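PDB 2G40: lactate utilization protein C, which may function in L-lactate utilization, as a homodimeric member of the LutC/YkgG family. Local coordinates for residues Ile142-Arg147 against Thr193-Gly198; Ala133-Glu138 against Asp169-Thr174; Ala127-Cys132 against Phe161-Val166; Ala69-Val74 against Leu218-Val223. All blocks are in the same frame, centred on the assembly; numbering follows the deposited sequence. Where two conformers were deposited one is given.

Contact 1 (Ile142-Arg147 against Thr193-Gly198)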
loop_
_atom_site.group_PDB
_atom_site.type_symbol
_atom_site.label_atom_id
_atom_site.label_comp_id
_atom_site.label_asym_id
_atom_site.label_seq_id
_atom_site.Cartn_x
_atom_site.Cartn_y
_atom_site.Cartn_z
ATOM N N ILE A 142 -5.772 -0.383 9.342
ATOM C CA ILE A 142 -5.547 -1.767 9.122
ATOM C C ILE A 142 -4.320 -1.839 8.224
ATOM O O ILE A 142 -4.243 -1.188 7.170
ATOM C CB ILE A 142 -6.751 -2.456 8.497
ATOM C CG1 ILE A 142 -7.931 -2.472 9.478
ATOM C CG2 ILE A 142 -6.373 -3.862 8.106
ATOM C CD1 ILE A 142 -9.259 -2.797 8.838
ATOM N N ILE A 143 -3.348 -2.617 8.668
ATOM C CA ILE A 143 -2.155 -2.851 7.867
ATOM C C ILE A 143 -2.187 -4.253 7.276
ATOM O O ILE A 143 -2.372 -5.247 7.992
ATOM C CB ILE A 143 -0.877 -2.717 8.683
ATOM C CG1 ILE A 143 -0.780 -1.324 9.319
ATOM C CG2 ILE A 143 0.362 -3.016 7.770
ATOM C CD1 ILE A 143 0.355 -1.159 10.347
ATOM N N LEU A 144 -2.007 -4.300 5.968
ATOM C CA LEU A 144 -1.798 -5.520 5.246
ATOM C C LEU A 144 -0.336 -5.664 4.914
ATOM O O LEU A 144 0.296 -4.710 4.443
ATOM C CB LEU A 144 -2.559 -5.493 3.931
ATOM C CG LEU A 144 -4.046 -5.138 3.946
ATOM C CD1 LEU A 144 -4.599 -5.468 2.557
ATOM C CD2 LEU A 144 -4.843 -5.854 5.030
ATOM N N ASP A 145 0.164 -6.883 5.067
ATOM C CA ASP A 145 1.509 -7.229 4.621
ATOM C C ASP A 145 1.512 -8.292 3.519
ATOM O O ASP A 145 2.567 -8.783 3.153
ATOM C CB ASP A 145 2.434 -7.612 5.794
ATOM C CG ASP A 145 2.049 -8.926 6.469
ATOM O OD1 ASP A 145 1.036 -9.542 6.094
ATOM O OD2 ASP A 145 2.757 -9.312 7.411
ATOM N N HIS A 146 0.332 -8.627 3.004
ATOM C CA HIS A 146 0.183 -9.356 1.744
ATOM C C HIS A 146 0.727 -10.760 1.798
ATOM O O HIS A 146 1.208 -11.290 0.816
ATOM C CB HIS A 146 0.745 -8.476 0.625
ATOM C CG HIS A 146 0.026 -7.170 0.544
ATOM N ND1 HIS A 146 -1.288 -7.088 0.133
ATOM C CD2 HIS A 146 0.380 -5.921 0.928
ATOM C CE1 HIS A 146 -1.694 -5.835 0.224
ATOM N NE2 HIS A 146 -0.694 -5.106 0.683
ATOM N N ARG A 147 0.646 -11.329 2.997
ATOM C CA ARG A 147 0.879 -12.731 3.215
ATOM C C ARG A 147 -0.288 -13.516 2.615
ATOM O O ARG A 147 -1.186 -12.945 1.959
ATOM C CB ARG A 147 1.094 -12.974 4.696
ATOM C CG ARG A 147 2.457 -12.477 5.164
ATOM C CD ARG A 147 2.538 -12.506 6.660
ATOM N NE ARG A 147 3.730 -11.860 7.190
ATOM C CZ ARG A 147 4.930 -12.426 7.300
ATOM N NH1 ARG A 147 5.140 -13.670 6.891
ATOM N NH2 ARG A 147 5.947 -11.727 7.799
ATOM N N THR A 193 0.487 -2.176 3.162
ATOM C CA THR A 193 -0.560 -1.273 2.747
ATOM C C THR A 193 -1.285 -0.873 4.025
ATOM O O THR A 193 -1.802 -1.719 4.732
ATOM C CB THR A 193 -1.496 -1.968 1.749
ATOM O OG1 THR A 193 -0.730 -2.456 0.631
ATOM C CG2 THR A 193 -2.562 -1.043 1.311
ATOM N N TRP A 194 -1.284 0.417 4.335
ATOM C CA TRP A 194 -1.945 0.910 5.531
ATOM C C TRP A 194 -3.214 1.615 5.107
ATOM O O TRP A 194 -3.157 2.626 4.405
ATOM C CB TRP A 194 -1.103 1.950 6.224
ATOM C CG TRP A 194 0.163 1.488 6.850
ATOM C CD1 TRP A 194 1.079 0.638 6.333
ATOM C CD2 TRP A 194 0.667 1.910 8.114
ATOM N NE1 TRP A 194 2.123 0.481 7.210
ATOM C CE2 TRP A 194 1.902 1.261 8.308
ATOM C CE3 TRP A 194 0.203 2.796 9.098
ATOM C CZ2 TRP A 194 2.667 1.446 9.456
ATOM C CZ3 TRP A 194 0.947 2.977 10.226
ATOM C CH2 TRP A 194 2.186 2.317 10.399
ATOM N N LEU A 195 -4.341 1.097 5.568
ATOM C CA LEU A 195 -5.657 1.620 5.249
ATOM C C LEU A 195 -6.158 2.249 6.536
ATOM O O LEU A 195 -6.212 1.570 7.537
ATOM C CB LEU A 195 -6.567 0.467 4.840
ATOM C CG LEU A 195 -5.918 -0.521 3.865
ATOM C CD1 LEU A 195 -6.669 -1.817 3.831
ATOM C CD2 LEU A 195 -5.842 0.106 2.496
ATOM N N SER A 196 -6.496 3.537 6.518
ATOM C CA SER A 196 -6.753 4.271 7.765
ATOM C C SER A 196 -7.968 5.163 7.690
ATOM O O SER A 196 -8.183 5.853 6.689
ATOM C CB SER A 196 -5.561 5.155 8.158
ATOM O OG SER A 196 -4.378 4.402 8.350
ATOM N N GLY A 197 -8.757 5.128 8.758
ATOM C CA GLY A 197 -9.833 6.086 8.974
ATOM C C GLY A 197 -9.269 7.413 9.425
ATOM O O GLY A 197 -9.802 8.468 9.075
ATOM N N GLY A 198 -8.182 7.347 10.195
ATOM C CA GLY A 198 -7.521 8.531 10.731
ATOM C C GLY A 198 -7.956 8.781 12.159
ATOM O O GLY A 198 -8.812 8.077 12.686
#

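Contact 2 (Ala133-Glu138 against Asp169-Thr174)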
loop_
_atom_site.group_PDB
_atom_site.type_symbol
_atom_site.label_atom_id
_atom_site.label_comp_id
_atom_site.label_asym_id
_atom_site.label_seq_id
_atom_site.Cartn_x
_atom_site.Cartn_y
_atom_site.Cartn_z
ATOM N N ALA A 133 -2.396 -7.879 8.826
ATOM C CA ALA A 133 -1.212 -8.079 9.644
ATOM C C ALA A 133 -1.431 -7.591 11.071
ATOM O O ALA A 133 -1.079 -8.287 12.048
ATOM C CB ALA A 133 -0.011 -7.397 9.035
ATOM N N VAL A 134 -2.000 -6.394 11.173
ATOM C CA VAL A 134 -2.249 -5.727 12.455
ATOM C C VAL A 134 -3.227 -4.589 12.224
ATOM O O VAL A 134 -3.384 -4.108 11.094
ATOM C CB VAL A 134 -0.931 -5.206 13.100
ATOM C CG1 VAL A 134 -0.341 -4.058 12.286
ATOM C CG2 VAL A 134 -1.154 -4.830 14.578
ATOM N N ALA A 135 -3.924 -4.183 13.282
ATOM C CA ALA A 135 -4.777 -3.016 13.206
ATOM C C ALA A 135 -4.446 -2.126 14.379
ATOM O O ALA A 135 -4.035 -2.601 15.425
ATOM C CB ALA A 135 -6.248 -3.387 13.260
ATOM N N ILE A 136 -4.626 -0.833 14.172
ATOM C CA ILE A 136 -4.307 0.165 15.180
ATOM C C ILE A 136 -5.573 0.926 15.544
ATOM O O ILE A 136 -6.238 1.547 14.692
ATOM C CB ILE A 136 -3.245 1.135 14.664
ATOM C CG1 ILE A 136 -1.971 0.391 14.265
ATOM C CG2 ILE A 136 -2.942 2.180 15.716
ATOM C CD1 ILE A 136 -1.190 1.131 13.206
ATOM N N SER A 137 -5.905 0.881 16.827
ATOM C CA SER A 137 -7.141 1.475 17.292
ATOM C C SER A 137 -7.154 2.991 17.189
ATOM O O SER A 137 -8.153 3.564 16.786
ATOM C CB SER A 137 -7.470 1.025 18.710
ATOM O OG SER A 137 -6.652 1.622 19.696
ATOM N N GLU A 138 -6.042 3.641 17.534
ATOM C CA GLU A 138 -6.038 5.113 17.639
ATOM C C GLU A 138 -6.357 5.812 16.326
ATOM O O GLU A 138 -6.993 6.868 16.320
ATOM C CB GLU A 138 -4.725 5.645 18.250
ATOM C CG GLU A 138 -3.464 5.483 17.412
ATOM C CD GLU A 138 -2.248 6.173 18.023
ATOM O OE1 GLU A 138 -2.435 7.081 18.857
ATOM O OE2 GLU A 138 -1.104 5.821 17.671
ATOM N N ASP A 169 -6.938 -10.110 18.734
ATOM C CA ASP A 169 -5.533 -10.057 19.173
ATOM C C ASP A 169 -4.582 -9.379 18.203
ATOM O O ASP A 169 -3.404 -9.216 18.505
ATOM C CB ASP A 169 -5.007 -11.458 19.532
ATOM C CG ASP A 169 -4.921 -12.397 18.334
ATOM O OD1 ASP A 169 -5.036 -11.952 17.181
ATOM O OD2 ASP A 169 -4.731 -13.607 18.558
ATOM N N GLN A 170 -5.081 -8.976 17.044
ATOM C CA GLN A 170 -4.284 -8.226 16.084
ATOM C C GLN A 170 -4.476 -6.723 16.245
ATOM O O GLN A 170 -3.846 -5.936 15.537
ATOM C CB GLN A 170 -4.677 -8.597 14.646
ATOM C CG GLN A 170 -4.195 -9.943 14.201
ATOM C CD GLN A 170 -4.625 -10.218 12.791
ATOM O OE1 GLN A 170 -5.813 -10.279 12.509
ATOM N NE2 GLN A 170 -3.673 -10.395 11.905
ATOM N N ILE A 171 -5.367 -6.317 17.135
ATOM C CA ILE A 171 -5.633 -4.902 17.312
ATOM C C ILE A 171 -4.734 -4.372 18.433
ATOM O O ILE A 171 -4.756 -4.899 19.536
ATOM C CB ILE A 171 -7.100 -4.649 17.660
ATOM C CG1 ILE A 171 -8.016 -5.196 16.557
ATOM C CG2 ILE A 171 -7.314 -3.170 17.895
ATOM C CD1 ILE A 171 -9.470 -5.380 17.016
ATOM N N VAL A 172 -3.946 -3.349 18.136
ATOM C CA VAL A 172 -3.098 -2.700 19.130
ATOM C C VAL A 172 -3.559 -1.272 19.240
ATOM O O VAL A 172 -4.293 -0.784 18.383
ATOM C CB VAL A 172 -1.578 -2.751 18.754
ATOM C CG1 VAL A 172 -1.136 -4.192 18.622
ATOM C CG2 VAL A 172 -1.287 -1.970 17.469
ATOM N N GLN A 173 -3.137 -0.599 20.293
ATOM C CA GLN A 173 -3.610 0.752 20.527
ATOM C C GLN A 173 -2.924 1.774 19.641
ATOM O O GLN A 173 -3.584 2.607 19.010
ATOM C CB GLN A 173 -3.433 1.132 21.987
ATOM C CG GLN A 173 -3.793 2.577 22.253
ATOM C CD GLN A 173 -3.591 2.971 23.677
ATOM O OE1 GLN A 173 -3.380 2.126 24.554
ATOM N NE2 GLN A 173 -3.650 4.276 23.929
ATOM N N THR A 174 -1.596 1.741 19.620
ATOM C CA THR A 174 -0.823 2.835 19.064
ATOM C C THR A 174 -0.150 2.454 17.752
ATOM O O THR A 174 0.145 1.281 17.499
ATOM C CB THR A 174 0.272 3.265 20.051
ATOM O OG1 THR A 174 1.158 2.155 20.270
ATOM C CG2 THR A 174 -0.342 3.713 21.383
HETATM O O HOH W 1 -0.945 -10.929 12.657
#

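Contact 3 (Ala127-Cys132 against Phe161-Val166)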
loop_
_atom_site.group_PDB
_atom_site.type_symbol
_atom_site.label_atom_id
_atom_site.label_comp_id
_atom_site.label_asym_id
_atom_site.label_seq_id
_atom_site.Cartn_x
_atom_site.Cartn_y
_atom_site.Cartn_z
ATOM N N ALA A 127 -16.414 -8.731 -4.299
ATOM C CA ALA A 127 -15.715 -8.442 -3.071
ATOM C C ALA A 127 -14.391 -9.194 -3.044
ATOM O O ALA A 127 -14.166 -10.132 -3.812
ATOM C CB ALA A 127 -16.571 -8.855 -1.865
ATOM N N VAL A 128 -13.525 -8.753 -2.149
ATOM C CA VAL A 128 -12.337 -9.482 -1.780
ATOM C C VAL A 128 -12.398 -9.675 -0.270
ATOM O O VAL A 128 -12.815 -8.783 0.471
ATOM C CB VAL A 128 -11.052 -8.726 -2.193
ATOM C CG1 VAL A 128 -10.972 -7.292 -1.567
ATOM C CG2 VAL A 128 -9.822 -9.556 -1.859
ATOM N N LEU A 129 -11.953 -10.846 0.163
ATOM C CA LEU A 129 -11.956 -11.230 1.559
ATOM C C LEU A 129 -10.509 -11.384 1.980
ATOM O O LEU A 129 -9.755 -12.104 1.330
ATOM C CB LEU A 129 -12.690 -12.561 1.732
ATOM C CG LEU A 129 -12.580 -13.213 3.111
ATOM C CD1 LEU A 129 -13.268 -12.344 4.150
ATOM C CD2 LEU A 129 -13.142 -14.594 3.118
ATOM N N THR A 130 -10.097 -10.673 3.031
ATOM C CA THR A 130 -8.727 -10.797 3.517
ATOM C C THR A 130 -8.655 -10.792 5.023
ATOM O O THR A 130 -9.559 -10.321 5.712
ATOM C CB THR A 130 -7.772 -9.639 3.050
ATOM O OG1 THR A 130 -8.018 -8.453 3.831
ATOM C CG2 THR A 130 -7.929 -9.330 1.584
ATOM N N GLY A 131 -7.532 -11.306 5.507
ATOM C CA GLY A 131 -7.076 -11.038 6.863
ATOM C C GLY A 131 -6.289 -9.741 6.858
ATOM O O GLY A 131 -6.423 -8.899 5.964
ATOM N N CYS A 132 -5.464 -9.569 7.869
ATOM C CA CYS A 132 -4.546 -8.434 7.912
ATOM C C CYS A 132 -3.347 -8.801 8.742
ATOM O O CYS A 132 -3.288 -9.917 9.293
ATOM C CB CYS A 132 -5.208 -7.226 8.515
ATOM S SG CYS A 132 -5.737 -7.417 10.227
ATOM N N PHE A 161 -15.187 -3.684 -2.990
ATOM C CA PHE A 161 -15.698 -3.997 -1.675
ATOM C C PHE A 161 -14.715 -4.940 -1.024
ATOM O O PHE A 161 -14.428 -5.992 -1.573
ATOM C CB PHE A 161 -17.068 -4.664 -1.785
ATOM C CG PHE A 161 -17.681 -5.117 -0.468
ATOM C CD1 PHE A 161 -17.402 -4.498 0.734
ATOM C CD2 PHE A 161 -18.593 -6.161 -0.475
ATOM C CE1 PHE A 161 -18.007 -4.923 1.927
ATOM C CE2 PHE A 161 -19.200 -6.584 0.702
ATOM C CZ PHE A 161 -18.915 -5.970 1.887
ATOM N N HIS A 162 -14.140 -4.500 0.101
ATOM C CA HIS A 162 -13.139 -5.245 0.852
ATOM C C HIS A 162 -13.806 -5.662 2.150
ATOM O O HIS A 162 -14.370 -4.833 2.862
ATOM C CB HIS A 162 -11.937 -4.327 1.112
ATOM C CG HIS A 162 -10.780 -4.966 1.822
ATOM N ND1 HIS A 162 -9.715 -4.231 2.288
ATOM C CD2 HIS A 162 -10.519 -6.256 2.146
ATOM C CE1 HIS A 162 -8.844 -5.038 2.869
ATOM N NE2 HIS A 162 -9.313 -6.273 2.806
ATOM N N ILE A 163 -13.802 -6.961 2.398
ATOM C CA ILE A 163 -14.166 -7.539 3.678
ATOM C C ILE A 163 -12.874 -7.970 4.357
ATOM O O ILE A 163 -12.174 -8.869 3.876
ATOM C CB ILE A 163 -15.066 -8.767 3.548
ATOM C CG1 ILE A 163 -16.356 -8.404 2.782
ATOM C CG2 ILE A 163 -15.404 -9.304 4.940
ATOM C CD1 ILE A 163 -17.236 -9.602 2.424
ATOM N N CYS A 164 -12.559 -7.318 5.468
ATOM C CA CYS A 164 -11.290 -7.527 6.126
ATOM C C CYS A 164 -11.523 -8.078 7.523
ATOM O O CYS A 164 -12.176 -7.440 8.367
ATOM C CB CYS A 164 -10.535 -6.207 6.192
ATOM S SG CYS A 164 -8.957 -6.382 6.954
ATOM N N VAL A 165 -10.994 -9.271 7.764
ATOM C CA VAL A 165 -11.190 -9.958 9.047
ATOM C C VAL A 165 -9.988 -9.650 9.920
ATOM O O VAL A 165 -8.864 -9.891 9.524
ATOM C CB VAL A 165 -11.328 -11.489 8.868
ATOM C CG1 VAL A 165 -11.357 -12.191 10.215
ATOM C CG2 VAL A 165 -12.565 -11.819 8.073
ATOM N N VAL A 166 -10.260 -9.117 11.103
ATOM C CA VAL A 166 -9.238 -8.671 12.037
ATOM C C VAL A 166 -9.439 -9.469 13.305
ATOM O O VAL A 166 -10.473 -9.381 13.925
ATOM C CB VAL A 166 -9.421 -7.181 12.341
ATOM C CG1 VAL A 166 -8.383 -6.724 13.386
ATOM C CG2 VAL A 166 -9.351 -6.350 11.056
HETATM O O HOH W 2 -6.685 -11.298 10.183
#

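Contact 4 (Ala69-Val74 against Leu218-Val223)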
loop_
_atom_site.group_PDB
_atom_site.type_symbol
_atom_site.label_atom_id
_atom_site.label_comp_id
_atom_site.label_asym_id
_atom_site.label_seq_id
_atom_site.Cartn_x
_atom_site.Cartn_y
_atom_site.Cartn_z
ATOM N N ALA A 69 -16.712 2.904 7.147
ATOM C CA ALA A 69 -16.729 1.471 6.929
ATOM C C ALA A 69 -17.815 0.817 7.764
ATOM O O ALA A 69 -18.303 1.403 8.744
ATOM C CB ALA A 69 -15.395 0.879 7.255
ATOM N N ALA A 70 -18.191 -0.396 7.377
ATOM C CA ALA A 70 -19.027 -1.229 8.221
ATOM C C ALA A 70 -18.143 -1.959 9.216
ATOM O O ALA A 70 -16.968 -2.199 8.959
ATOM C CB ALA A 70 -19.843 -2.207 7.419
ATOM N N TYR A 71 -18.704 -2.250 10.388
ATOM C CA TYR A 71 -17.965 -2.884 11.462
ATOM C C TYR A 71 -18.857 -3.861 12.221
ATOM O O TYR A 71 -19.980 -3.526 12.587
ATOM C CB TYR A 71 -17.435 -1.828 12.439
ATOM C CG TYR A 71 -16.609 -2.383 13.585
ATOM C CD1 TYR A 71 -17.218 -2.851 14.744
ATOM C CD2 TYR A 71 -15.236 -2.387 13.535
ATOM C CE1 TYR A 71 -16.472 -3.352 15.800
ATOM C CE2 TYR A 71 -14.479 -2.893 14.594
ATOM C CZ TYR A 71 -15.114 -3.361 15.726
ATOM O OH TYR A 71 -14.362 -3.843 16.777
ATOM N N THR A 72 -18.319 -5.036 12.511
ATOM C CA THR A 72 -19.004 -5.998 13.360
ATOM C C THR A 72 -17.973 -6.778 14.131
ATOM O O THR A 72 -16.883 -7.015 13.644
ATOM C CB THR A 72 -19.922 -6.937 12.540
ATOM O OG1 THR A 72 -20.753 -7.708 13.431
ATOM C CG2 THR A 72 -19.122 -7.853 11.656
ATOM N N HIS A 73 -18.302 -7.141 15.364
ATOM C CA HIS A 73 -17.431 -7.974 16.172
ATOM C C HIS A 73 -18.214 -9.259 16.444
ATOM O O HIS A 73 -19.324 -9.212 16.940
ATOM C CB HIS A 73 -17.057 -7.277 17.478
ATOM C CG HIS A 73 -16.014 -8.003 18.285
ATOM N ND1 HIS A 73 -15.450 -7.456 19.414
ATOM C CD2 HIS A 73 -15.427 -9.214 18.126
ATOM C CE1 HIS A 73 -14.577 -8.304 19.928
ATOM N NE2 HIS A 73 -14.544 -9.380 19.165
ATOM N N VAL A 74 -17.647 -10.392 16.046
ATOM C CA VAL A 74 -18.318 -11.682 16.156
ATOM C C VAL A 74 -17.385 -12.705 16.806
ATOM O O VAL A 74 -16.188 -12.474 16.916
ATOM C CB VAL A 74 -18.791 -12.185 14.747
ATOM C CG1 VAL A 74 -19.778 -11.221 14.128
ATOM C CG2 VAL A 74 -17.595 -12.429 13.820
ATOM N N LEU A 218 -15.924 -0.907 2.598
ATOM C CA LEU A 218 -15.119 -1.725 3.478
ATOM C C LEU A 218 -15.980 -2.245 4.599
ATOM O O LEU A 218 -16.739 -1.483 5.230
ATOM C CB LEU A 218 -13.928 -0.938 4.043
ATOM C CG LEU A 218 -13.175 -1.608 5.210
ATOM C CD1 LEU A 218 -12.495 -2.896 4.786
ATOM C CD2 LEU A 218 -12.206 -0.575 5.808
ATOM N N GLN A 219 -15.904 -3.558 4.790
ATOM C CA GLN A 219 -16.505 -4.221 5.947
ATOM C C GLN A 219 -15.375 -4.760 6.789
ATOM O O GLN A 219 -14.593 -5.574 6.332
ATOM C CB GLN A 219 -17.398 -5.373 5.517
ATOM C CG GLN A 219 -17.863 -6.296 6.647
ATOM C CD GLN A 219 -19.020 -5.721 7.422
ATOM O OE1 GLN A 219 -20.079 -5.489 6.864
ATOM N NE2 GLN A 219 -18.827 -5.498 8.722
ATOM N N VAL A 220 -15.321 -4.325 8.031
ATOM C CA VAL A 220 -14.395 -4.859 8.998
ATOM C C VAL A 220 -15.154 -5.835 9.880
ATOM O O VAL A 220 -16.231 -5.537 10.402
ATOM C CB VAL A 220 -13.762 -3.741 9.881
ATOM C CG1 VAL A 220 -12.923 -4.349 10.996
ATOM C CG2 VAL A 220 -12.954 -2.759 9.031
ATOM N N ILE A 221 -14.573 -7.020 10.026
ATOM C CA ILE A 221 -15.105 -8.049 10.878
ATOM C C ILE A 221 -14.033 -8.356 11.897
ATOM O O ILE A 221 -13.002 -8.935 11.582
ATOM C CB ILE A 221 -15.508 -9.329 10.100
ATOM C CG1 ILE A 221 -16.529 -8.989 9.017
ATOM C CG2 ILE A 221 -16.062 -10.406 11.073
ATOM C CD1 ILE A 221 -17.038 -10.198 8.253
ATOM N N VAL A 222 -14.269 -7.923 13.133
ATOM C CA VAL A 222 -13.401 -8.337 14.234
ATOM C C VAL A 222 -13.885 -9.660 14.770
ATOM O O VAL A 222 -15.076 -9.867 14.935
ATOM C CB VAL A 222 -13.354 -7.287 15.344
ATOM C CG1 VAL A 222 -12.387 -7.726 16.479
ATOM C CG2 VAL A 222 -12.973 -5.977 14.760
ATOM N N VAL A 223 -12.950 -10.575 15.027
ATOM C CA VAL A 223 -13.328 -11.879 15.491
ATOM C C VAL A 223 -12.602 -12.226 16.787
ATOM O O VAL A 223 -11.395 -12.009 16.906
ATOM C CB VAL A 223 -13.156 -12.983 14.391
ATOM C CG1 VAL A 223 -11.821 -12.946 13.731
ATOM C CG2 VAL A 223 -13.464 -14.368 14.969
HETATM O O HOH W 3 -21.350 -4.597 10.027
#

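Contact 1 (Ile142-Arg147 against Thr193-Gly198)
Ile143 lays its CD1 methyl over the centre of the six-membered ring of Trp194, a CH-pi contact with CD1 3.6 Å from the ring centroid and 16° off the ring normal. The two side chains run side by side from a non-hydrogen-bonded antiparallel pair, and CG1 of Ile143, anti to its own carbonyl carbon (chi1 -58°), follows beneath CD2 of the indole. Two hydrogen-bonded pairs flank them: Ile142 N reaches Leu195 O at 2.7 Å, and Thr193 N reaches Leu144 O at 2.8 Å, each bond answered by its reciprocal. Past the end of strand 141-144, the His146 ring turns back so that NE2 meets Thr193 OG1 at 2.7 Å, either atom being a possible donor. ND1 of the same ring bonds to Gly151 O, which fixes the ring at both nitrogens. An alanine in place of Trp194 would probably leave the CD1 methyl of Ile143 without the aromatic face it lies on and would remove the ring that stacks on Trp194 of the second subunit. Strand 192-196 also pairs with an antiparallel strand of that subunit, making this an antiparallel ladder of the mixed sheet, which runs on across the homodimer interface.

Contact 2 (Ala133-Glu138 against Asp169-Thr174)
A parallel strand pair at one edge of the mixed sheet joins Ala133-Glu138 to Asp169-Thr174, next to a classic beta bulge, where Ala133 and Val134 share Ile143 as their partner on the neighbouring strand. The ladder begins with Ala135 N on Gln170 O at 2.9 Å, passes through Val172 N on Ala135 O, and continues with Ser137 N on Val172 O at 2.8 Å. Glu138 N then donates to Gln173 O at 3.0 Å, carrying the pairing beyond the strands. On one face, CG1 of Ile136 lies 4.0 Å from CG2 of Val172, while Val134 crosses Val172 at about a right angle. CG2 of Ile136, anti to its backbone N, presses instead on the backbone, 3.4 Å from Gln173 O and close to Thr174 C. An alanine in place of Ile136 would probably open a gap beside Val172 and leave the backbone at Gln173 and Thr174 without this apolar backing. In the conformer described, Glu138 OE2 accepts from Val175 N at the start of helix 175-187, where Thr174 is the N-cap. At the other end, Gln170 NE2 bonds to Cys132 O; its bond to Ala133 O, at 3.3 Å, is weak, but a water accepts from NE2 and donates to that carbonyl. The pairing itself thus rests on backbone bonds and apolar contacts, while the polar side chains at its two ends bond to backbone just beyond it.

Contact 3 (Ala127-Cys132 against Phe161-Val166)
Leu129 CD1 rests 3.8 Å from Ile163 CG2 and also touches Val165 CG2, forming the apolar centre of two neighbouring strands in the six-stranded parallel sheet, consistent with the Rossmann-like clan of the LUD domain. CG of Leu129 is anti to its backbone N (chi1 170°), and its side chain crosses that of Ile163 obliquely. Helix 79-87 covers this face through Ala86 and Leu87, which pack on Ile163. Toward the start of the strands, Ala127 CB comes 3.6 Å from Phe161 CD2, while CG1 of Ile163 lies over one face of the phenyl ring, offset toward its rim. Between these side chains the backbones alternate as parallel strands do: Val128 both donates to Phe161 O and accepts from Ile163 N, and Thr130 donates to Ile163 O and accepts from Val165 N at 2.7 Å. The ladder ends where Cys132 N stands too far from Val165 O for a direct bond, and a water bridges the two, accepting from the former and donating to the latter. There Cys132 SG packs against Val166 CG2 at 3.9 Å. The other face, bearing Val128, Thr130, His162 and Cys164, is more polar. CB of Cys164 lies over one face of the imidazole, offset toward the rim, and Val128 CG1 lies near the ring's CD2. In the plane of that ring, His162 NE2 donates to Thr130 OG1 at 2.7 Å, and this hydroxyl in turn donates to Gly131 O, also at 2.7 Å, on a lone pair in the carbonyl plane.

Contact 4 (Ala69-Val74 against Leu218-Val223)
The outermost strand on one side of the six-stranded parallel sheet, 70-74, pairs here with strand 217-223, so that an early strand of the chain lies beside the last one, consistent with the Rossmann-like clan of the LUD domain. The two run in register from Ala70 with Gln219 to Val74 with Val223, the axes of these short segments 13° apart. Five backbone bonds join them, starting with Ala70 N to Leu218 O at 2.8 Å and ending with Val74 N to Val222 O. Val222 serves both aromatic neighbours on one face. Its CG2 meets the outer end of the Tyr71 ring, 3.4 Å from CE2 and close to OH, while its CG1 lies over one face of the His73 ring, offset toward its rim, in a CH-pi contact 3.8 Å from the ring centroid. CG of His73 is anti to its backbone N (chi1 -172°), and NE2 of the ring bonds to Gly224 O. Helix 53-66 covers this face, with Leu65 and Glu61 touching Tyr71 and Ile64 touching Val220. On the other face, CG2 of Val74 packs 3.7 Å from CG2 of Ile221, and CG2 of Thr72 lies beside CG1 of Ile221; Ala82 and Ile83 of helix 79-87 pack on Val74 and Ile221 respectively. Gln219 bends at chi2 (80°) and lays its amide near Ala70, with Gln219 OE1 3.3 Å from Ala70 CB. A water accepts from its NE2 and makes a weak bond to Tyr71 O. Val220 O takes two donors: Thr72 N at 3.0 Å, and Gln219 NE2 at 3.1 Å from above the carbonyl plane.

Overall arrangement
Contacts 3 and 4 lie in the parallel six-stranded sheet, their centres about 9 Å apart, and share the junction of strands 161-167 and 217-223. Contacts 1 and 2, centres about 10 Å apart, belong to the mixed sheet through neighbouring strands 134-136 and 141-144. The chain passes from one sheet to the other at residues 130-134 and again at 167-171, which ties contacts 2 and 3 together although their centres are about 16 Å apart. Segments of contacts 1, 2 and 3 alternate along the sequence, whereas contact 4 encloses all three by pairing residues 69-74 with 218-223. The parallel sheet thus forms the core, while the mixed sheet extends to the dimer interface at contact 1.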